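Local coordinates for pectate lyase (Paenibacillus sp. 0602, PDB 5GT5), which cleaves pectate by beta-elimination and probably also attacks partly methylated pectin in an endo fashion, with calcium as the likely cofactor, at residues 60-63 and 69-72; 84-89 and 201-206; 245-250 and 268-273; 296-301 and 343-348. The protein carries 1 engineered substitution. All coordinates share one frame; numbering follows the deposited sequence.

Interaction 1 of 4, residues 60-63 and 69-72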
loop_
_atom_site.group_PDB
_atom_site.type_symbol
_atom_site.label_atom_id
_atom_site.label_comp_id
_atom_site.label_asym_id
_atom_site.label_seq_id
_atom_site.Cartn_x
_atom_site.Cartn_y
_atom_site.Cartn_z
ATOM N N LEU A 60 -8.805 29.280 -7.140
ATOM C CA LEU A 60 -7.456 28.798 -7.409
ATOM C C LEU A 60 -7.043 28.835 -8.887
ATOM O O LEU A 60 -6.097 28.170 -9.305
ATOM C CB LEU A 60 -7.294 27.376 -6.824
ATOM C CG LEU A 60 -7.537 27.253 -5.325
ATOM C CD1 LEU A 60 -7.434 25.794 -4.896
ATOM C CD2 LEU A 60 -6.531 28.126 -4.546
ATOM N N GLY A 61 -7.752 29.624 -9.693
ATOM C CA GLY A 61 -7.373 29.746 -11.097
ATOM C C GLY A 61 -6.024 30.409 -11.303
ATOM O O GLY A 61 -5.633 31.293 -10.528
ATOM N N TRP A 62 -5.324 29.998 -12.355
ATOM C CA TRP A 62 -3.939 30.431 -12.584
ATOM C C TRP A 62 -3.795 31.953 -12.694
ATOM O O TRP A 62 -2.782 32.494 -12.254
ATOM C CB TRP A 62 -3.403 29.747 -13.829
ATOM C CG TRP A 62 -1.972 29.980 -14.091
ATOM C CD1 TRP A 62 -1.449 30.781 -15.059
ATOM C CD2 TRP A 62 -0.869 29.399 -13.399
ATOM N NE1 TRP A 62 -0.071 30.719 -15.020
ATOM C CE2 TRP A 62 0.303 29.879 -13.998
ATOM C CE3 TRP A 62 -0.754 28.509 -12.314
ATOM C CZ2 TRP A 62 1.577 29.512 -13.556
ATOM C CZ3 TRP A 62 0.500 28.141 -11.889
ATOM C CH2 TRP A 62 1.652 28.639 -12.508
ATOM N N ASN A 63 -4.799 32.640 -13.250
ATOM C CA ASN A 63 -4.750 34.107 -13.371
ATOM C C ASN A 63 -5.244 34.903 -12.168
ATOM O O ASN A 63 -5.097 36.129 -12.143
ATOM C CB ASN A 63 -5.545 34.567 -14.603
ATOM C CG ASN A 63 -5.058 33.934 -15.872
ATOM O OD1 ASN A 63 -3.859 33.677 -16.033
ATOM N ND2 ASN A 63 -5.980 33.679 -16.800
ATOM N N ALA A 69 2.059 32.042 -5.604
ATOM C CA ALA A 69 1.455 30.704 -5.694
ATOM C C ALA A 69 1.670 30.084 -7.067
ATOM O O ALA A 69 1.363 28.912 -7.264
ATOM C CB ALA A 69 -0.058 30.779 -5.374
ATOM N N GLN A 70 2.191 30.843 -8.026
ATOM C CA GLN A 70 2.370 30.344 -9.383
ATOM C C GLN A 70 3.658 29.540 -9.515
ATOM O O GLN A 70 4.558 29.900 -10.278
ATOM C CB GLN A 70 2.311 31.473 -10.424
ATOM C CG GLN A 70 0.922 32.099 -10.581
ATOM C CD GLN A 70 0.934 33.187 -11.623
ATOM O OE1 GLN A 70 1.758 34.098 -11.555
ATOM N NE2 GLN A 70 0.056 33.086 -12.608
ATOM N N THR A 71 3.717 28.422 -8.794
ATOM C CA THR A 71 4.905 27.598 -8.780
ATOM C C THR A 71 4.476 26.236 -8.262
ATOM O O THR A 71 3.465 26.166 -7.576
ATOM C CB THR A 71 6.005 28.250 -7.847
ATOM O OG1 THR A 71 7.235 27.541 -8.003
ATOM C CG2 THR A 71 5.575 28.290 -6.372
ATOM N N SER A 72 5.234 25.185 -8.567
ATOM C CA SER A 72 4.913 23.851 -8.045
ATOM C C SER A 72 4.614 23.956 -6.564
ATOM O O SER A 72 5.360 24.605 -5.813
ATOM C CB SER A 72 6.043 22.849 -8.278
ATOM O OG SER A 72 6.387 22.804 -9.643
#
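The aliphatic chain of Gln70 runs over one face of the Trp62 indole, the tight part of the contact. Gln70 CG stands 3.9 Å from the centroid of the six-membered ring, 7° off its normal, as a CH-pi contact, while Gln70 CB comes to 3.6 Å from Trp62 CH2. With Trp62 CG anti to the backbone N (chi1 -174°), the indole is carried across to Gln70, whose extended chain leads back over it until NE2 hangs above the five-membered ring, 3.4 Å from Trp62 NE1, two donors that do not bond. NE2 instead gives a weak, bent bond of 2.9 Å (125° at the hydrogen) to Trp62 O. Both residues lie in the loop between strands 58-59 and 74-76, a surface excursion from the parallel beta-helix of polysaccharide lyase family 1, and Gln70 centres an inverse gamma turn. Trp62 also packs on Phe74, Lys76 and Ser92. With an alanine at Trp62, Gln70 would probably lose the surface under its methylenes, leaving the weak bond to the backbone O with little packing around it. Toward solvent the contact thins out: the beta carbon of exposed Thr71 points away, and its backbone N stays 4.3 Å from Trp62 CH2.

Interaction 2 of 4, residues 84-89 and 201-206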
loop_
_atom_site.group_PDB
_atom_site.type_symbol
_atom_site.label_atom_id
_atom_site.label_comp_id
_atom_site.label_asym_id
_atom_site.label_seq_id
_atom_site.Cartn_x
_atom_site.Cartn_y
_atom_site.Cartn_z
ATOM N N PRO A 84 -17.053 32.393 -19.720
ATOM C CA PRO A 84 -16.615 33.781 -19.484
ATOM C C PRO A 84 -15.876 33.989 -18.149
ATOM O O PRO A 84 -14.958 34.803 -18.083
ATOM C CB PRO A 84 -17.930 34.571 -19.521
ATOM C CG PRO A 84 -19.015 33.582 -19.235
ATOM C CD PRO A 84 -18.516 32.282 -19.872
ATOM N N VAL A 85 -16.246 33.245 -17.112
ATOM C CA VAL A 85 -15.589 33.403 -15.819
ATOM C C VAL A 85 -14.198 32.801 -15.880
ATOM O O VAL A 85 -13.235 33.417 -15.445
ATOM C CB VAL A 85 -16.411 32.772 -14.694
ATOM C CG1 VAL A 85 -15.633 32.759 -13.387
ATOM C CG2 VAL A 85 -17.742 33.520 -14.510
ATOM N N LEU A 86 -14.095 31.586 -16.412
ATOM C CA LEU A 86 -12.825 30.877 -16.424
ATOM C C LEU A 86 -11.812 31.534 -17.347
ATOM O O LEU A 86 -10.605 31.420 -17.123
ATOM C CB LEU A 86 -13.045 29.392 -16.765
ATOM C CG LEU A 86 -13.949 28.629 -15.799
ATOM C CD1 LEU A 86 -14.015 27.158 -16.228
ATOM C CD2 LEU A 86 -13.373 28.715 -14.392
ATOM N N LYS A 87 -12.287 32.214 -18.396
ATOM C CA LYS A 87 -11.367 32.951 -19.259
ATOM C C LYS A 87 -10.640 34.053 -18.485
ATOM O O LYS A 87 -9.487 34.381 -18.804
ATOM C CB LYS A 87 -12.097 33.526 -20.480
ATOM C CG LYS A 87 -12.443 32.449 -21.463
ATOM C CD LYS A 87 -13.346 32.883 -22.620
ATOM C CE LYS A 87 -12.567 33.659 -23.651
ATOM N NZ LYS A 87 -13.374 33.914 -24.894
ATOM N N GLN A 88 -11.303 34.609 -17.469
ATOM C CA GLN A 88 -10.689 35.588 -16.574
ATOM C C GLN A 88 -9.846 34.941 -15.493
ATOM O O GLN A 88 -8.707 35.341 -15.280
ATOM C CB GLN A 88 -11.761 36.456 -15.931
ATOM C CG GLN A 88 -12.566 37.281 -16.923
ATOM C CD GLN A 88 -13.719 38.006 -16.243
ATOM O OE1 GLN A 88 -13.515 38.731 -15.263
ATOM N NE2 GLN A 88 -14.936 37.805 -16.750
ATOM N N THR A 89 -10.410 33.957 -14.794
ATOM C CA THR A 89 -9.715 33.382 -13.649
ATOM C C THR A 89 -8.556 32.462 -13.997
ATOM O O THR A 89 -7.628 32.304 -13.188
ATOM C CB THR A 89 -10.659 32.583 -12.754
ATOM O OG1 THR A 89 -11.175 31.462 -13.495
ATOM C CG2 THR A 89 -11.792 33.432 -12.283
ATOM N N ASN A 201 -28.990 32.069 -12.573
ATOM C CA ASN A 201 -27.564 32.406 -12.517
ATOM C C ASN A 201 -26.689 31.191 -12.276
ATOM O O ASN A 201 -25.567 31.305 -11.778
ATOM C CB ASN A 201 -27.241 33.467 -11.453
ATOM C CG ASN A 201 -25.959 34.220 -11.770
ATOM O OD1 ASN A 201 -25.665 34.531 -12.949
ATOM N ND2 ASN A 201 -25.185 34.540 -10.722
ATOM N N SER A 202 -27.169 30.018 -12.665
ATOM C CA SER A 202 -26.324 28.837 -12.497
ATOM C C SER A 202 -25.078 28.915 -13.367
ATOM O O SER A 202 -24.995 29.663 -14.352
ATOM C CB SER A 202 -27.101 27.550 -12.797
ATOM O OG SER A 202 -27.227 27.350 -14.208
ATOM N N TRP A 203 -24.100 28.097 -13.011
ATOM C CA TRP A 203 -22.850 28.060 -13.764
ATOM C C TRP A 203 -23.041 27.755 -15.247
ATOM O O TRP A 203 -22.425 28.384 -16.131
ATOM C CB TRP A 203 -21.926 27.016 -13.131
ATOM C CG TRP A 203 -20.529 26.983 -13.713
ATOM C CD1 TRP A 203 -19.995 26.005 -14.513
ATOM C CD2 TRP A 203 -19.495 27.961 -13.528
ATOM N NE1 TRP A 203 -18.696 26.317 -14.834
ATOM C CE2 TRP A 203 -18.370 27.523 -14.263
ATOM C CE3 TRP A 203 -19.432 29.183 -12.850
ATOM C CZ2 TRP A 203 -17.169 28.240 -14.306
ATOM C CZ3 TRP A 203 -18.244 29.900 -12.892
ATOM C CH2 TRP A 203 -17.124 29.427 -13.610
ATOM N N VAL A 204 -23.896 26.771 -15.515
ATOM C CA VAL A 204 -24.219 26.418 -16.887
ATOM C C VAL A 204 -25.020 27.542 -17.578
ATOM O O VAL A 204 -24.755 27.866 -18.729
ATOM C CB VAL A 204 -24.957 25.083 -16.970
ATOM C CG1 VAL A 204 -25.494 24.854 -18.391
ATOM C CG2 VAL A 204 -24.030 23.951 -16.582
ATOM N N THR A 205 -25.954 28.161 -16.870
ATOM C CA THR A 205 -26.719 29.246 -17.485
ATOM C C THR A 205 -25.826 30.435 -17.857
ATOM O O THR A 205 -25.989 31.024 -18.933
ATOM C CB THR A 205 -27.825 29.689 -16.543
ATOM O OG1 THR A 205 -28.722 28.590 -16.354
ATOM C CG2 THR A 205 -28.602 30.903 -17.127
ATOM N N ARG A 206 -24.861 30.756 -16.992
ATOM C CA ARG A 206 -23.907 31.803 -17.324
ATOM C C ARG A 206 -23.113 31.479 -18.578
ATOM O O ARG A 206 -22.903 32.337 -19.430
ATOM C CB ARG A 206 -22.966 32.105 -16.170
ATOM C CG ARG A 206 -23.576 33.071 -15.169
ATOM C CD ARG A 206 -22.702 33.232 -13.927
ATOM N NE ARG A 206 -23.051 32.199 -12.977
ATOM C CZ ARG A 206 -22.312 31.864 -11.920
ATOM N NH1 ARG A 206 -21.166 32.502 -11.678
ATOM N NH2 ARG A 206 -22.723 30.883 -11.111
#
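Pro84 and Arg206 mark the closest approach of the two backbones, their CA atoms 7.9 Å apart, so that side chains must fill the space between helix 84-89 and the first turn of helix 203-212. Both are short helices in the excursions of a parallel beta-helix, far apart in sequence and brought side by side by the strand-rich coils between them. Ser202 is the N-cap of the second helix, its OG accepting from Thr205 N at 3.1 Å. One residue further on, Trp203 has CG anti to its backbone N (chi1 -173°) and reaches out to the first helix with the far rim of its indole. Leu86 meets that rim in the ring plane, CG lying 3.6 Å from Trp203 CZ2, while Val85 comes obliquely, its CB 3.6 Å from Trp203 CH2. The neighbouring corner is looser, with Pro84 CG 4.1 Å from Arg206 O. His83 links the two segments: it stacks on Trp203, its NE2 hydrogen-bonds with Trp203 O and its ND1 with Val85 N. The buried Trp203 NE1 is satisfied by Trp136 O. Arg206 lays its guanidinium against the indole, Trp203 CE3 lying 3.7 Å above one face and Asn201 ND2 over the other, and Arg206 NE donates to Asn201 O at 2.9 Å.

Interaction 3 of 4, residues 245-250 and 268-273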
loop_
_atom_site.group_PDB
_atom_site.type_symbol
_atom_site.label_atom_id
_atom_site.label_comp_id
_atom_site.label_asym_id
_atom_site.label_seq_id
_atom_site.Cartn_x
_atom_site.Cartn_y
_atom_site.Cartn_z
ATOM N N LYS A 245 -19.473 12.624 -17.248
ATOM C CA LYS A 245 -18.580 11.526 -16.810
ATOM C C LYS A 245 -18.401 11.501 -15.297
ATOM O O LYS A 245 -18.128 12.537 -14.684
ATOM C CB LYS A 245 -17.177 11.671 -17.458
ATOM C CG LYS A 245 -17.136 11.486 -18.966
ATOM C CD LYS A 245 -15.886 12.114 -19.545
ATOM C CE LYS A 245 -15.853 12.057 -21.063
ATOM N NZ LYS A 245 -14.932 13.099 -21.613
ATOM N N GLY A 246 -18.515 10.322 -14.687
ATOM C CA GLY A 246 -18.302 10.164 -13.264
ATOM C C GLY A 246 -16.887 9.769 -12.869
ATOM O O GLY A 246 -16.023 10.621 -12.682
ATOM N N HIS A 247 -16.649 8.464 -12.716
ATOM C CA HIS A 247 -15.370 7.904 -12.291
ATOM C C HIS A 247 -14.745 7.032 -13.393
ATOM O O HIS A 247 -15.319 6.004 -13.767
ATOM C CB HIS A 247 -15.578 6.951 -11.101
ATOM C CG HIS A 247 -16.171 7.582 -9.872
ATOM N ND1 HIS A 247 -15.588 8.631 -9.216
ATOM C CD2 HIS A 247 -17.260 7.224 -9.142
ATOM C CE1 HIS A 247 -16.326 8.947 -8.149
ATOM N NE2 HIS A 247 -17.340 8.108 -8.090
ATOM N N LEU A 248 -13.605 7.429 -13.918
ATOM C CA LEU A 248 -12.807 6.593 -14.819
ATOM C C LEU A 248 -11.790 5.859 -13.976
ATOM O O LEU A 248 -10.908 6.487 -13.384
ATOM C CB LEU A 248 -12.110 7.457 -15.871
ATOM C CG LEU A 248 -11.315 6.663 -16.916
ATOM C CD1 LEU A 248 -12.220 5.733 -17.746
ATOM C CD2 LEU A 248 -10.563 7.655 -17.803
ATOM N N VAL A 249 -11.944 4.545 -13.872
ATOM C CA VAL A 249 -11.041 3.723 -13.055
ATOM C C VAL A 249 -10.281 2.802 -14.015
ATOM O O VAL A 249 -10.780 1.735 -14.401
ATOM C CB VAL A 249 -11.811 2.930 -11.982
ATOM C CG1 VAL A 249 -10.843 2.202 -11.065
ATOM C CG2 VAL A 249 -12.714 3.883 -11.173
ATOM N N GLY A 250 -9.097 3.248 -14.435
ATOM C CA GLY A 250 -8.297 2.586 -15.455
ATOM C C GLY A 250 -8.527 3.305 -16.749
ATOM O O GLY A 250 -9.594 3.161 -17.388
ATOM N N ASN A 268 -22.871 7.193 -1.377
ATOM C CA ASN A 268 -22.736 8.339 -2.282
ATOM C C ASN A 268 -24.007 8.552 -3.049
ATOM O O ASN A 268 -24.732 7.589 -3.347
ATOM C CB ASN A 268 -21.633 8.145 -3.323
ATOM C CG ASN A 268 -20.264 7.998 -2.713
ATOM O OD1 ASN A 268 -19.977 8.516 -1.611
ATOM N ND2 ASN A 268 -19.389 7.285 -3.433
ATOM N N VAL A 269 -24.277 9.810 -3.382
ATOM C CA VAL A 269 -25.394 10.152 -4.280
ATOM C C VAL A 269 -24.841 10.667 -5.594
ATOM O O VAL A 269 -24.042 11.612 -5.607
ATOM C CB VAL A 269 -26.318 11.226 -3.655
ATOM C CG1 VAL A 269 -27.432 11.662 -4.632
ATOM C CG2 VAL A 269 -26.916 10.725 -2.355
ATOM N N TYR A 270 -25.243 10.027 -6.694
ATOM C CA TYR A 270 -24.865 10.443 -8.052
ATOM C C TYR A 270 -26.120 10.991 -8.699
ATOM O O TYR A 270 -26.951 10.218 -9.194
ATOM C CB TYR A 270 -24.321 9.243 -8.861
ATOM C CG TYR A 270 -23.022 8.702 -8.272
ATOM C CD1 TYR A 270 -21.800 9.266 -8.614
ATOM C CD2 TYR A 270 -23.043 7.641 -7.370
ATOM C CE1 TYR A 270 -20.610 8.820 -8.031
ATOM C CE2 TYR A 270 -21.861 7.149 -6.810
ATOM C CZ TYR A 270 -20.652 7.756 -7.140
ATOM O OH TYR A 270 -19.495 7.275 -6.575
ATOM N N LYS A 271 -26.299 12.317 -8.630
ATOM C CA LYS A 271 -27.496 12.955 -9.126
ATOM C C LYS A 271 -27.246 13.558 -10.487
ATOM O O LYS A 271 -26.421 14.470 -10.632
ATOM C CB LYS A 271 -27.944 14.038 -8.139
ATOM C CG LYS A 271 -29.270 14.671 -8.555
ATOM C CD LYS A 271 -29.710 15.775 -7.576
ATOM C CE LYS A 271 -30.982 16.487 -8.060
ATOM N NZ LYS A 271 -30.712 17.695 -8.902
ATOM N N ASP A 272 -27.949 13.023 -11.492
ATOM C CA ASP A 272 -27.823 13.503 -12.860
ATOM C C ASP A 272 -26.387 13.408 -13.342
ATOM O O ASP A 272 -25.838 14.338 -13.952
ATOM C CB ASP A 272 -28.393 14.921 -12.984
ATOM C CG ASP A 272 -29.851 14.973 -12.574
ATOM O OD1 ASP A 272 -30.618 14.098 -13.052
ATOM O OD2 ASP A 272 -30.209 15.870 -11.767
ATOM N N ILE A 273 -25.792 12.239 -13.079
ATOM C CA ILE A 273 -24.515 11.847 -13.647
ATOM C C ILE A 273 -24.827 10.842 -14.761
ATOM O O ILE A 273 -25.493 9.842 -14.518
ATOM C CB ILE A 273 -23.609 11.191 -12.559
ATOM C CG1 ILE A 273 -23.595 12.033 -11.271
ATOM C CG2 ILE A 273 -22.236 10.907 -13.134
ATOM C CD1 ILE A 273 -23.116 13.486 -11.437
#
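His247 and Tyr270 meet rim to rim, their ring planes at 87° and their centroids 5.4 Å apart, so neither covers the face of the other. The phenol oxygen arrives in the plane of the imidazole, and His247 NE2 and Tyr270 OH share a hydrogen bond of 2.8 Å (149° at the hydrogen) in which either could be the donor. Tyr270 CG lies anti to the carbonyl carbon and beside the backbone N (chi1 -65°), which sends the ring across toward 245-250. A second bond grips the same hydroxyl, from Asn268 ND2 to Tyr270 OH at 3.1 Å, and the other end of the imidazole is held by ND1 against Val177 O, so these buried polar groups form one network. A phenylalanine in place of Tyr270 would probably leave His247 NE2 without this mate and strip Asn268 of one of its acceptors. Beside the rings, Ile273 CG2 rests 4.0 Å from Gly246 CA, where a beta carbon would come tight against that methyl. Lys245 turns the other way, to a salt bridge with Asp174, a probable calcium ligand near the probable catalytic Arg276. Phe193, stacked on Tyr270 and edge-to-face with His247, extends the cluster to the neighbouring coil: an aromatic cluster inside a parallel beta-helix, next to the likely active site.

Interaction 4 of 4, residues 296-301 and 343-348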
loop_
_atom_site.group_PDB
_atom_site.type_symbol
_atom_site.label_atom_id
_atom_site.label_comp_id
_atom_site.label_asym_id
_atom_site.label_seq_id
_atom_site.Cartn_x
_atom_site.Cartn_y
_atom_site.Cartn_z
ATOM N N ASP A 296 -33.553 14.089 -13.614
ATOM C CA ASP A 296 -33.541 15.319 -14.394
ATOM C C ASP A 296 -32.898 15.141 -15.757
ATOM O O ASP A 296 -33.323 15.735 -16.756
ATOM C CB ASP A 296 -32.863 16.426 -13.613
ATOM C CG ASP A 296 -33.384 16.540 -12.202
ATOM O OD1 ASP A 296 -34.595 16.754 -12.045
ATOM O OD2 ASP A 296 -32.582 16.392 -11.246
ATOM N N ALA A 297 -31.881 14.302 -15.840
ATOM C CA ALA A 297 -31.315 14.007 -17.148
ATOM C C ALA A 297 -32.328 13.313 -18.067
ATOM O O ALA A 297 -32.425 13.631 -19.267
ATOM C CB ALA A 297 -30.068 13.158 -16.994
ATOM N N ARG A 298 -33.089 12.386 -17.492
ATOM C CA ARG A 298 -34.108 11.635 -18.246
ATOM C C ARG A 298 -35.165 12.623 -18.764
ATOM O O ARG A 298 -35.586 12.555 -19.934
ATOM C CB ARG A 298 -34.736 10.561 -17.335
ATOM C CG ARG A 298 -35.730 9.621 -18.046
ATOM C CD ARG A 298 -35.005 8.727 -18.954
ATOM N NE ARG A 298 -35.837 7.655 -19.506
ATOM C CZ ARG A 298 -35.376 6.831 -20.436
ATOM N NH1 ARG A 298 -34.147 6.988 -20.902
ATOM N NH2 ARG A 298 -36.152 5.865 -20.933
ATOM N N ALA A 299 -35.562 13.568 -17.919
ATOM C CA ALA A 299 -36.491 14.630 -18.363
ATOM C C ALA A 299 -35.910 15.465 -19.501
ATOM O O ALA A 299 -36.595 15.762 -20.493
ATOM C CB ALA A 299 -36.901 15.518 -17.201
ATOM N N ALA A 300 -34.639 15.833 -19.390
ATOM C CA ALA A 300 -33.992 16.662 -20.412
ATOM C C ALA A 300 -33.969 15.946 -21.751
ATOM O O ALA A 300 -34.086 16.584 -22.798
ATOM C CB ALA A 300 -32.571 17.058 -19.960
ATOM N N GLN A 301 -33.825 14.620 -21.723
ATOM C CA GLN A 301 -33.822 13.837 -22.951
ATOM C C GLN A 301 -35.108 14.027 -23.757
ATOM O O GLN A 301 -35.058 13.967 -24.985
ATOM C CB GLN A 301 -33.620 12.347 -22.615
ATOM C CG GLN A 301 -33.789 11.380 -23.801
ATOM C CD GLN A 301 -32.671 11.444 -24.816
ATOM O OE1 GLN A 301 -31.659 10.742 -24.690
ATOM N NE2 GLN A 301 -32.871 12.228 -25.874
ATOM N N ASP A 343 -34.086 6.036 -13.264
ATOM C CA ASP A 343 -34.105 6.693 -14.562
ATOM C C ASP A 343 -32.766 6.624 -15.289
ATOM O O ASP A 343 -32.406 7.505 -16.062
ATOM C CB ASP A 343 -34.657 8.112 -14.439
ATOM C CG ASP A 343 -36.177 8.123 -14.306
ATOM O OD1 ASP A 343 -36.796 7.081 -14.615
ATOM O OD2 ASP A 343 -36.754 9.173 -13.923
ATOM N N VAL A 344 -32.073 5.518 -15.066
ATOM C CA VAL A 344 -30.878 5.156 -15.825
ATOM C C VAL A 344 -31.270 4.017 -16.756
ATOM O O VAL A 344 -31.680 2.947 -16.295
ATOM C CB VAL A 344 -29.735 4.708 -14.886
ATOM C CG1 VAL A 344 -28.553 4.199 -15.706
ATOM C CG2 VAL A 344 -29.299 5.877 -13.961
ATOM N N GLN A 345 -31.173 4.245 -18.059
ATOM C CA GLN A 345 -31.677 3.265 -19.028
ATOM C C GLN A 345 -30.823 1.992 -19.101
ATOM O O GLN A 345 -31.349 0.883 -19.299
ATOM C CB GLN A 345 -31.794 3.909 -20.405
ATOM C CG GLN A 345 -32.472 2.948 -21.438
ATOM C CD GLN A 345 -32.903 3.651 -22.705
ATOM O OE1 GLN A 345 -32.928 4.878 -22.778
ATOM N NE2 GLN A 345 -33.272 2.869 -23.711
ATOM N N TYR A 346 -29.504 2.146 -18.970
ATOM C CA TYR A 346 -28.577 1.024 -19.112
ATOM C C TYR A 346 -27.739 0.954 -17.854
ATOM O O TYR A 346 -26.565 1.316 -17.850
ATOM C CB TYR A 346 -27.674 1.192 -20.346
ATOM C CG TYR A 346 -28.451 1.329 -21.641
ATOM C CD1 TYR A 346 -29.012 0.215 -22.240
ATOM C CD2 TYR A 346 -28.621 2.567 -22.250
ATOM C CE1 TYR A 346 -29.741 0.337 -23.428
ATOM C CE2 TYR A 346 -29.335 2.698 -23.436
ATOM C CZ TYR A 346 -29.882 1.578 -24.015
ATOM O OH TYR A 346 -30.583 1.717 -25.197
ATOM N N PRO A 347 -28.327 0.487 -16.752
ATOM C CA PRO A 347 -27.630 0.568 -15.460
ATOM C C PRO A 347 -26.426 -0.351 -15.290
ATOM O O PRO A 347 -25.622 -0.105 -14.387
ATOM C CB PRO A 347 -28.721 0.171 -14.454
ATOM C CG PRO A 347 -29.693 -0.693 -15.283
ATOM C CD PRO A 347 -29.704 -0.041 -16.640
ATOM N N VAL A 348 -26.333 -1.396 -16.101
ATOM C CA VAL A 348 -25.353 -2.449 -15.883
ATOM C C VAL A 348 -24.759 -2.811 -17.237
ATOM O O VAL A 348 -25.418 -3.459 -18.061
ATOM C CB VAL A 348 -26.015 -3.714 -15.236
ATOM C CG1 VAL A 348 -24.934 -4.763 -14.906
ATOM C CG2 VAL A 348 -26.776 -3.364 -13.958
#
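Arg298 and Gln345 supply the hydrogen bond of this contact: Arg298 NH1 donates to Gln345 OE1 at 3.1 Å, nearly straight at 170°. The oxygen sits at the edge of the guanidinium, in its plane, whereas the amide of Gln345 is turned almost upright to it, the two planes 85° apart. Arg298 gets there by bending at chi2 (71°), which takes its guanidinium past Asp343 to the extended side chain of Gln345.

Van der Waals packing joins the nearer part of the arginine to Asp343, the pair whose CA atoms come closest, at 6.2 Å. Arg298 CB touches Asp343 CB at 3.8 Å, and the two side chains cross at about a right angle, with Arg298 CG 4.1 Å from Asp343 CG.

Charge enters less directly. Arg298 NE and Asp343 OD1 are opposite in sign but 5.0 Å apart, too far to count as a salt bridge, though the carboxylate may still lend some favourable field. The ion pair proper is between Arg298 NH2 and Asp374; Asp343 OD1 also accepts from Asp374 N, so Asp343 probably acts in the second shell, positioning the arginine's ion-pair partner.

In the fold, helix 295-301 follows strand 291-293, and residues 343-345 form the bend between strand 340-342 and strand 346-349. Strands 291-293 and 340-342 are parallel neighbours, so the contact joins the helix after the first to the bend after the second, on adjacent coils of a parallel beta-helix.

Interaction 3 is the core contact, its centre about 4 Å from that of the chain, and it pairs buried aromatic and polar groups. Interaction 1 lies at the surface, in a single loop, with methylenes over an indole and one weak bond. Interactions 2 and 4 are intermediate: the former apolar between two short helices, the latter led by an arginine. Neighbours are coupled in pairs. Asn63 N and Thr89 O, 2.8 Å apart, probably bond interaction 1 to interaction 2, and Asp272 OD1 probably accepts from Ala297 N at 3.1 Å between interactions 3 and 4, which both reach the sheet containing strands 248-249 and 346-349. Interactions 1 and 4 lie on opposite sides of the chain's centre.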